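PDB 3TVA: xylose isomerase domain protein TIM barrel, which binds a magnesium ion inside a xylose isomerase-like TIM barrel and is probably a metal-dependent isomerase. Local coordinates for residues P117-H122 with Q153-E158; D143-A148 with R176-I181; T37-A42 with V69-F74. All coordinates share one frame; numbering follows the deposited sequence. Where two conformers were deposited one is given.

Interaction 1: residues P117-H122 with Q153-E158; sequences PAIGLH and QAVHLE. With MG (magnesium ion), chain C.
The carboxylate oxygen OE2 of E158 is gripped three times: by the magnesium ion, 2.4 Å from OE2, and by weak hydrogen bonds from N187 ND2 and a glycerol, probably from the crystallisation liquor. D184, H211 and E259 complete the metal site. CG of E158 stands anti to the backbone N (chi1 168°) and the chain then bends at chi2, which swings the carboxylate away from strand 118-121 toward the metal; the other oxygen, OE1, is fixed by N182 ND2. The backbone N of E158 is also bonded, meeting L121 O at 2.8 Å in a nearly straight bond (178°), although the donor sits above the carbonyl plane. Four more backbone bonds, alternating in direction, join the parallel strands, among them H156 N to I119 O at 2.8 Å. These are neighbouring strands of the TIM barrel, linked through helix 132-149 as a beta-alpha-beta crossover. On the face shared by A118, A154 and H156, the methyl of A118 lies over one face of the imidazole in a CH-pi contact, its CB 3.9 Å from the ring centroid; S209 OG holds H156 ND1. The opposite face is aliphatic: I119 CG1 touches V155 CG2 at 3.9 Å, the two side chains crossing obliquely, and L121 CD2 approaches L157 CD2 at 4.4 Å. Just before strand 154-158, Q153 crosses I119 at about a right angle, its OE1 bonded to S108.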
loop_
_atom_site.group_PDB
_atom_site.type_symbol
_atom_site.label_atom_id
_atom_site.label_comp_id
_atom_site.label_asym_id
_atom_site.label_seq_id
_atom_site.Cartn_x
_atom_site.Cartn_y
_atom_site.Cartn_z
ATOM N N PRO A 117 -0.335 -7.724 12.028
ATOM C CA PRO A 117 -1.717 -7.282 12.300
ATOM C C PRO A 117 -2.513 -6.839 11.066
ATOM O O PRO A 117 -3.712 -6.554 11.177
ATOM C CB PRO A 117 -1.536 -6.137 13.314
ATOM C CG PRO A 117 -0.215 -5.548 12.944
ATOM C CD PRO A 117 0.650 -6.729 12.497
ATOM N N ALA A 118 -1.850 -6.665 9.926
ATOM C CA ALA A 118 -2.545 -6.087 8.789
ATOM C C ALA A 118 -2.110 -6.645 7.445
ATOM O O ALA A 118 -0.942 -6.983 7.238
ATOM C CB ALA A 118 -2.386 -4.552 8.806
ATOM N N ILE A 119 -3.067 -6.730 6.526
ATOM C CA ILE A 119 -2.762 -7.052 5.141
ATOM C C ILE A 119 -3.249 -5.921 4.247
ATOM O O ILE A 119 -4.135 -5.153 4.629
ATOM C CB ILE A 119 -3.398 -8.392 4.688
ATOM C CG1 ILE A 119 -4.915 -8.357 4.848
ATOM C CG2 ILE A 119 -2.775 -9.581 5.445
ATOM C CD1 ILE A 119 -5.567 -9.714 4.566
ATOM N N GLY A 120 -2.749 -5.853 3.024
ATOM C CA GLY A 120 -3.135 -4.731 2.190
ATOM C C GLY A 120 -3.269 -5.185 0.762
ATOM O O GLY A 120 -2.731 -6.211 0.362
ATOM N N LEU A 121 -4.089 -4.431 0.038
ATOM C CA LEU A 121 -4.573 -4.816 -1.274
ATOM C C LEU A 121 -4.913 -3.581 -2.103
ATOM O O LEU A 121 -5.611 -2.692 -1.605
ATOM C CB LEU A 121 -5.854 -5.628 -1.047
ATOM C CG LEU A 121 -6.890 -5.910 -2.135
ATOM C CD1 LEU A 121 -6.446 -7.057 -3.025
ATOM C CD2 LEU A 121 -8.224 -6.227 -1.483
ATOM N N HIS A 122 -4.514 -3.563 -3.380
ATOM C CA HIS A 122 -5.145 -2.653 -4.338
ATOM C C HIS A 122 -6.263 -3.478 -4.918
ATOM O O HIS A 122 -6.038 -4.426 -5.672
ATOM C CB HIS A 122 -4.195 -2.171 -5.454
ATOM C CG HIS A 122 -4.882 -1.397 -6.551
ATOM N ND1 HIS A 122 -4.330 -1.227 -7.805
ATOM C CD2 HIS A 122 -6.074 -0.749 -6.577
ATOM C CE1 HIS A 122 -5.156 -0.519 -8.558
ATOM N NE2 HIS A 122 -6.222 -0.214 -7.835
ATOM N N GLN A 153 -6.987 -9.339 12.356
ATOM C CA GLN A 153 -6.296 -8.493 11.377
ATOM C C GLN A 153 -7.200 -7.451 10.756
ATOM O O GLN A 153 -8.419 -7.613 10.704
ATOM C CB GLN A 153 -5.746 -9.329 10.212
ATOM C CG GLN A 153 -4.636 -10.245 10.533
ATOM C CD GLN A 153 -4.356 -11.228 9.392
ATOM O OE1 GLN A 153 -4.997 -11.189 8.338
ATOM N NE2 GLN A 153 -3.411 -12.119 9.616
ATOM N N ALA A 154 -6.566 -6.409 10.235
ATOM C CA ALA A 154 -7.237 -5.377 9.458
ATOM C C ALA A 154 -6.820 -5.509 7.988
ATOM O O ALA A 154 -5.730 -6.010 7.680
ATOM C CB ALA A 154 -6.843 -3.972 9.995
ATOM N N VAL A 155 -7.708 -5.096 7.087
ATOM C CA VAL A 155 -7.384 -4.975 5.663
ATOM C C VAL A 155 -7.258 -3.489 5.290
ATOM O O VAL A 155 -8.163 -2.691 5.563
ATOM C CB VAL A 155 -8.470 -5.615 4.789
ATOM C CG1 VAL A 155 -8.145 -5.432 3.312
ATOM C CG2 VAL A 155 -8.624 -7.101 5.139
ATOM N N HIS A 156 -6.128 -3.123 4.687
ATOM C CA HIS A 156 -5.865 -1.740 4.285
ATOM C C HIS A 156 -5.948 -1.620 2.762
ATOM O O HIS A 156 -5.126 -2.207 2.033
ATOM C CB HIS A 156 -4.460 -1.313 4.738
ATOM C CG HIS A 156 -4.247 -1.343 6.222
ATOM N ND1 HIS A 156 -3.057 -0.948 6.807
ATOM C CD2 HIS A 156 -5.059 -1.710 7.242
ATOM C CE1 HIS A 156 -3.144 -1.087 8.118
ATOM N NE2 HIS A 156 -4.351 -1.547 8.410
ATOM N N LEU A 157 -6.932 -0.869 2.271
ATOM C CA LEU A 157 -7.068 -0.654 0.829
ATOM C C LEU A 157 -6.020 0.329 0.365
ATOM O O LEU A 157 -5.895 1.430 0.902
ATOM C CB LEU A 157 -8.457 -0.105 0.475
ATOM C CG LEU A 157 -9.620 -1.010 0.859
ATOM C CD1 LEU A 157 -10.986 -0.354 0.589
ATOM C CD2 LEU A 157 -9.496 -2.346 0.115
ATOM N N GLU A 158 -5.253 -0.070 -0.633
ATOM C CA GLU A 158 -4.271 0.809 -1.230
ATOM C C GLU A 158 -4.983 1.871 -2.088
ATOM O O GLU A 158 -5.954 1.558 -2.770
ATOM C CB GLU A 158 -3.333 -0.037 -2.075
ATOM C CG GLU A 158 -2.458 0.750 -2.972
ATOM C CD GLU A 158 -1.320 1.420 -2.238
ATOM O OE1 GLU A 158 -1.158 1.272 -1.009
ATOM O OE2 GLU A 158 -0.591 2.119 -2.927
HETATM MG MG MG C . 1.816 2.309 -2.630
HETATM O O HOH W 1 -7.723 -0.506 -3.314
#

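Interaction 2: residues D143-A148 with R176-I181; sequences DLLTHA and RPNLGI
Two side-chain hydrogen bonds tie the helical residues 143-148 to the turn at 176-179. N178 ND2 donates to the backbone carbonyl L145 O at 3.0 Å, the N-H directed at a lone pair in the carbonyl plane and the acceptor lying near the amide plane. A second bond from the same ND2 goes to Q153 O, so this amide nitrogen joins helix 132-149 to the start of strand 154-158. Further out, R176 NH1 reaches T146 OG1 at 3.0 Å, close to the guanidinium plane; a water bridges the same OG1 to R176 NH2, and Q142 O is also hydrogen-bonded to that hydroxyl. Between these polar contacts sits L145. Its CD2 lies 3.6 Å from N178 OD1 and 3.9 Å from L179 CB, while its CD1 rests on the aliphatic R176 CG at 3.9 Å. L145 and N178 run alongside each other in antiparallel sense, N178 CG tucked between its own N and C (chi1 64°). An alanine here would lose the bonds to L145 O and Q153 O and the amide packed on L145 CD2, and would probably loosen the turn from both the helix and the start of strand 154-158. V155 and V174 close round L145, in the layer of a TIM barrel where an outer helix packs on the strands, here beside the N-terminal end of strand 179-183.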
loop_
_atom_site.group_PDB
_atom_site.type_symbol
_atom_site.label_atom_id
_atom_site.label_comp_id
_atom_site.label_asym_id
_atom_site.label_seq_id
_atom_site.Cartn_x
_atom_site.Cartn_y
_atom_site.Cartn_z
ATOM N N ASP A 143 -16.476 -10.726 2.933
ATOM C CA ASP A 143 -16.020 -12.090 3.143
ATOM C C ASP A 143 -14.534 -12.141 3.524
ATOM O O ASP A 143 -14.143 -12.846 4.457
ATOM C CB ASP A 143 -16.284 -12.900 1.869
ATOM C CG ASP A 143 -15.858 -14.344 1.992
ATOM O OD1 ASP A 143 -16.191 -14.986 3.012
ATOM O OD2 ASP A 143 -15.190 -14.839 1.060
ATOM N N LEU A 144 -13.700 -11.399 2.800
ATOM C CA LEU A 144 -12.287 -11.315 3.155
ATOM C C LEU A 144 -12.089 -10.671 4.536
ATOM O O LEU A 144 -11.216 -11.084 5.308
ATOM C CB LEU A 144 -11.526 -10.530 2.087
ATOM C CG LEU A 144 -10.043 -10.242 2.338
ATOM C CD1 LEU A 144 -9.216 -11.537 2.543
ATOM C CD2 LEU A 144 -9.490 -9.410 1.173
ATOM N N LEU A 145 -12.899 -9.659 4.847
ATOM C CA LEU A 145 -12.794 -8.976 6.139
ATOM C C LEU A 145 -13.130 -9.894 7.312
ATOM O O LEU A 145 -12.515 -9.811 8.377
ATOM C CB LEU A 145 -13.679 -7.725 6.156
ATOM C CG LEU A 145 -13.008 -6.609 5.348
ATOM C CD1 LEU A 145 -14.053 -5.638 4.858
ATOM C CD2 LEU A 145 -11.943 -5.897 6.195
ATOM N N THR A 146 -14.085 -10.788 7.108
ATOM C CA THR A 146 -14.439 -11.771 8.143
ATOM C C THR A 146 -13.254 -12.704 8.397
ATOM O O THR A 146 -12.925 -13.018 9.548
ATOM C CB THR A 146 -15.670 -12.591 7.716
ATOM O OG1 THR A 146 -16.801 -11.721 7.654
ATOM C CG2 THR A 146 -15.971 -13.787 8.699
ATOM N N HIS A 147 -12.610 -13.136 7.317
ATOM C CA HIS A 147 -11.494 -14.063 7.420
ATOM C C HIS A 147 -10.360 -13.385 8.185
ATOM O O HIS A 147 -9.753 -13.972 9.090
ATOM C CB HIS A 147 -11.020 -14.479 6.023
ATOM C CG HIS A 147 -9.955 -15.535 6.037
ATOM N ND1 HIS A 147 -10.240 -16.880 5.944
ATOM C CD2 HIS A 147 -8.613 -15.445 6.156
ATOM C CE1 HIS A 147 -9.119 -17.574 5.992
ATOM N NE2 HIS A 147 -8.116 -16.728 6.120
ATOM N N ALA A 148 -10.088 -12.134 7.834
ATOM C CA ALA A 148 -9.067 -11.366 8.535
ATOM C C ALA A 148 -9.432 -11.106 10.006
ATOM O O ALA A 148 -8.565 -11.197 10.886
ATOM C CB ALA A 148 -8.789 -10.046 7.807
ATOM N N ARG A 176 -17.355 -2.300 7.839
ATOM C CA ARG A 176 -16.716 -3.251 8.755
ATOM C C ARG A 176 -15.626 -2.513 9.529
ATOM O O ARG A 176 -14.918 -1.681 8.956
ATOM C CB ARG A 176 -16.076 -4.428 7.971
ATOM C CG ARG A 176 -17.088 -5.372 7.274
ATOM C CD ARG A 176 -17.951 -6.117 8.307
ATOM N NE ARG A 176 -18.834 -7.127 7.704
ATOM C CZ ARG A 176 -18.461 -8.361 7.375
ATOM N NH1 ARG A 176 -17.205 -8.776 7.571
ATOM N NH2 ARG A 176 -19.358 -9.184 6.840
ATOM N N PRO A 177 -15.479 -2.818 10.826
ATOM C CA PRO A 177 -14.528 -2.084 11.683
ATOM C C PRO A 177 -13.057 -2.346 11.378
ATOM O O PRO A 177 -12.216 -1.544 11.764
ATOM C CB PRO A 177 -14.863 -2.582 13.102
ATOM C CG PRO A 177 -15.424 -3.976 12.870
ATOM C CD PRO A 177 -16.237 -3.832 11.588
ATOM N N ASN A 178 -12.749 -3.471 10.748
ATOM C CA ASN A 178 -11.369 -3.806 10.403
ATOM C C ASN A 178 -10.959 -3.390 8.985
ATOM O O ASN A 178 -9.966 -3.883 8.458
ATOM C CB ASN A 178 -11.009 -5.261 10.726
ATOM C CG ASN A 178 -11.802 -6.236 9.914
ATOM O OD1 ASN A 178 -12.970 -5.983 9.603
ATOM N ND2 ASN A 178 -11.177 -7.350 9.539
ATOM N N LEU A 179 -11.803 -2.611 8.310
ATOM C CA LEU A 179 -11.428 -2.078 7.002
ATOM C C LEU A 179 -10.856 -0.669 7.084
ATOM O O LEU A 179 -11.467 0.218 7.675
ATOM C CB LEU A 179 -12.621 -2.086 6.036
ATOM C CG LEU A 179 -12.367 -1.526 4.627
ATOM C CD1 LEU A 179 -11.329 -2.378 3.878
ATOM C CD2 LEU A 179 -13.682 -1.473 3.825
ATOM N N GLY A 180 -9.742 -0.446 6.389
ATOM C CA GLY A 180 -9.016 0.803 6.465
ATOM C C GLY A 180 -8.285 1.058 5.163
ATOM O O GLY A 180 -8.504 0.373 4.157
ATOM N N ILE A 181 -7.461 2.093 5.170
ATOM C CA ILE A 181 -6.758 2.545 3.977
ATOM C C ILE A 181 -5.252 2.549 4.203
ATOM O O ILE A 181 -4.782 2.957 5.277
ATOM C CB ILE A 181 -7.206 3.981 3.635
ATOM C CG1 ILE A 181 -8.653 3.977 3.119
ATOM C CG2 ILE A 181 -6.248 4.650 2.623
ATOM C CD1 ILE A 181 -9.230 5.373 2.989
HETATM O O HOH W 2 -18.872 -11.940 5.891
#

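Interaction 3: residues T37-A42 with V69-F74; sequences TVQVHA and VIFGGF
The imidazole of H41 has the carbonyl oxygen F71 O over the centre of one face, 4.0 Å above the ring plane. In that plane, ND1 donates to A42 O at 2.9 Å, landing on a lone pair and fixing the rotation of the ring. The far end of the ring presses on the backbone of the neighbouring strand's exit, NE2 lying 3.5 Å from G73 CA, which leaves no room for a CB at G73 on this side. The ring of F71 is met at its edge by the carboxamide of Q39, OE1 standing 3.2 Å from CE1 with the amide and ring planes only 9° apart. F71 holds an unusual chi1 of -106°, off the staggered positions, and its ring also meets that of H211. The amide of Q39 is pinned at both ends, OE1 accepting from H211 NE2 and its own NE2 donating to N182 OD1. Extended beyond CG, Q39 lies side by side with V69, CG to CB 3.8 Å.

Beneath this face the backbones are joined by V40 N to V69 O, F71 N to V40 O at 2.7 Å, and A42 N to F71 O at 2.8 Å. I70, on the reverse face with V40, has its CG2 3.7 Å from A42 CB, just past the strand end, with helix 97-114 packed against both I70 and A42. These strands, connected through helix 50-62, form a beta-alpha-beta unit of the TIM barrel, and Q39 is a second-shell residue of its magnesium site, likely to orient and polarise the metal ligand H211.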
loop_
_atom_site.group_PDB
_atom_site.type_symbol
_atom_site.label_atom_id
_atom_site.label_comp_id
_atom_site.label_asym_id
_atom_site.label_seq_id
_atom_site.Cartn_x
_atom_site.Cartn_y
_atom_site.Cartn_z
ATOM N N THR A 37 11.110 -0.746 10.717
ATOM C CA THR A 37 9.859 -1.370 10.274
ATOM C C THR A 37 9.850 -1.553 8.767
ATOM O O THR A 37 10.540 -0.834 8.048
ATOM C CB THR A 37 8.577 -0.535 10.618
ATOM O OG1 THR A 37 8.562 0.667 9.838
ATOM C CG2 THR A 37 8.508 -0.187 12.083
ATOM N N VAL A 38 9.071 -2.524 8.299
ATOM C CA VAL A 38 8.852 -2.699 6.872
ATOM C C VAL A 38 7.402 -3.088 6.606
ATOM O O VAL A 38 6.712 -3.622 7.475
ATOM C CB VAL A 38 9.751 -3.815 6.266
ATOM C CG1 VAL A 38 11.237 -3.450 6.336
ATOM C CG2 VAL A 38 9.484 -5.165 6.938
ATOM N N GLN A 39 6.955 -2.824 5.386
ATOM C CA GLN A 39 5.806 -3.510 4.828
ATOM C C GLN A 39 6.381 -4.509 3.845
ATOM O O GLN A 39 7.442 -4.289 3.276
ATOM C CB GLN A 39 4.875 -2.546 4.098
ATOM C CG GLN A 39 4.174 -1.570 5.022
ATOM C CD GLN A 39 3.125 -0.772 4.287
ATOM O OE1 GLN A 39 2.751 -1.119 3.171
ATOM N NE2 GLN A 39 2.641 0.304 4.904
ATOM N N VAL A 40 5.704 -5.631 3.675
ATOM C CA VAL A 40 6.252 -6.703 2.866
ATOM C C VAL A 40 5.257 -7.153 1.811
ATOM O O VAL A 40 4.094 -7.437 2.123
ATOM C CB VAL A 40 6.588 -7.928 3.746
ATOM C CG1 VAL A 40 7.284 -8.993 2.929
ATOM C CG2 VAL A 40 7.465 -7.505 4.913
ATOM N N HIS A 41 5.707 -7.247 0.568
ATOM C CA HIS A 41 4.895 -7.906 -0.428
ATOM C C HIS A 41 4.853 -9.411 -0.108
ATOM O O HIS A 41 5.885 -10.021 0.149
ATOM C CB HIS A 41 5.434 -7.660 -1.833
ATOM C CG HIS A 41 4.463 -8.026 -2.912
ATOM N ND1 HIS A 41 4.111 -9.333 -3.183
ATOM C CD2 HIS A 41 3.746 -7.257 -3.768
ATOM C CE1 HIS A 41 3.238 -9.356 -4.178
ATOM N NE2 HIS A 41 2.998 -8.108 -4.548
ATOM N N ALA A 42 3.664 -10.003 -0.103
ATOM C CA ALA A 42 3.540 -11.423 0.233
ATOM C C ALA A 42 4.338 -12.277 -0.747
ATOM O O ALA A 42 4.399 -11.981 -1.934
ATOM C CB ALA A 42 2.076 -11.864 0.241
ATOM N N VAL A 69 2.640 -4.376 7.620
ATOM C CA VAL A 69 1.588 -4.768 6.691
ATOM C C VAL A 69 2.164 -5.778 5.701
ATOM O O VAL A 69 3.316 -5.655 5.272
ATOM C CB VAL A 69 1.029 -3.561 5.854
ATOM C CG1 VAL A 69 -0.134 -4.014 4.984
ATOM C CG2 VAL A 69 0.593 -2.361 6.731
ATOM N N ILE A 70 1.371 -6.784 5.340
ATOM C CA ILE A 70 1.749 -7.678 4.252
ATOM C C ILE A 70 0.814 -7.473 3.054
ATOM O O ILE A 70 -0.398 -7.595 3.179
ATOM C CB ILE A 70 1.777 -9.161 4.713
ATOM C CG1 ILE A 70 2.929 -9.339 5.722
ATOM C CG2 ILE A 70 1.932 -10.078 3.496
ATOM C CD1 ILE A 70 2.971 -10.673 6.434
ATOM N N PHE A 71 1.381 -7.148 1.897
ATOM C CA PHE A 71 0.585 -6.741 0.740
ATOM C C PHE A 71 0.309 -7.887 -0.217
ATOM O O PHE A 71 1.196 -8.675 -0.520
ATOM C CB PHE A 71 1.291 -5.593 -0.015
ATOM C CG PHE A 71 0.637 -4.253 0.181
ATOM C CD1 PHE A 71 0.948 -3.467 1.274
ATOM C CD2 PHE A 71 -0.313 -3.793 -0.721
ATOM C CE1 PHE A 71 0.333 -2.236 1.464
ATOM C CE2 PHE A 71 -0.931 -2.571 -0.537
ATOM C CZ PHE A 71 -0.605 -1.791 0.558
ATOM N N GLY A 72 -0.925 -7.983 -0.693
ATOM C CA GLY A 72 -1.237 -8.924 -1.751
ATOM C C GLY A 72 -0.800 -8.431 -3.120
ATOM O O GLY A 72 -0.697 -7.234 -3.367
ATOM N N GLY A 73 -0.534 -9.374 -4.008
ATOM C CA GLY A 73 -0.264 -9.103 -5.410
ATOM C C GLY A 73 -0.462 -10.452 -6.071
ATOM O O GLY A 73 -0.300 -11.484 -5.413
ATOM N N PHE A 74 -0.800 -10.469 -7.356
ATOM C CA PHE A 74 -1.287 -11.702 -7.960
ATOM C C PHE A 74 -0.770 -11.864 -9.366
ATOM O O PHE A 74 -0.426 -10.882 -10.026
ATOM C CB PHE A 74 -2.822 -11.702 -8.007
ATOM C CG PHE A 74 -3.472 -11.245 -6.733
ATOM C CD1 PHE A 74 -3.593 -12.105 -5.655
ATOM C CD2 PHE A 74 -3.960 -9.955 -6.612
ATOM C CE1 PHE A 74 -4.203 -11.681 -4.470
ATOM C CE2 PHE A 74 -4.565 -9.527 -5.435
ATOM C CZ PHE A 74 -4.684 -10.394 -4.365
#

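In the fold
All three contacts belong to the curved barrel sheet, parallel at these strands, and its outer helices. Interaction 3 and interaction 1 follow in series along the chain, and strands 66-71 and 118-121 stitch them together: G120 N lies 2.9 Å from I70 O, and G120 O 2.7 Å from G72 N. Interaction 2 interlocks with interaction 1, their segments alternating; L157 N is 2.8 Å from G180 O, so strand 154-158 serves both. Interactions 2 and 3 do not touch, their centres about 16 Å apart. Toward the magnesium, E158 OE1 approaches F71 CZ at 3.5 Å, and N182 bonds both E158 and Q39, joining interactions 1 and 3 around the metal, while interaction 2 belongs to the outer wall.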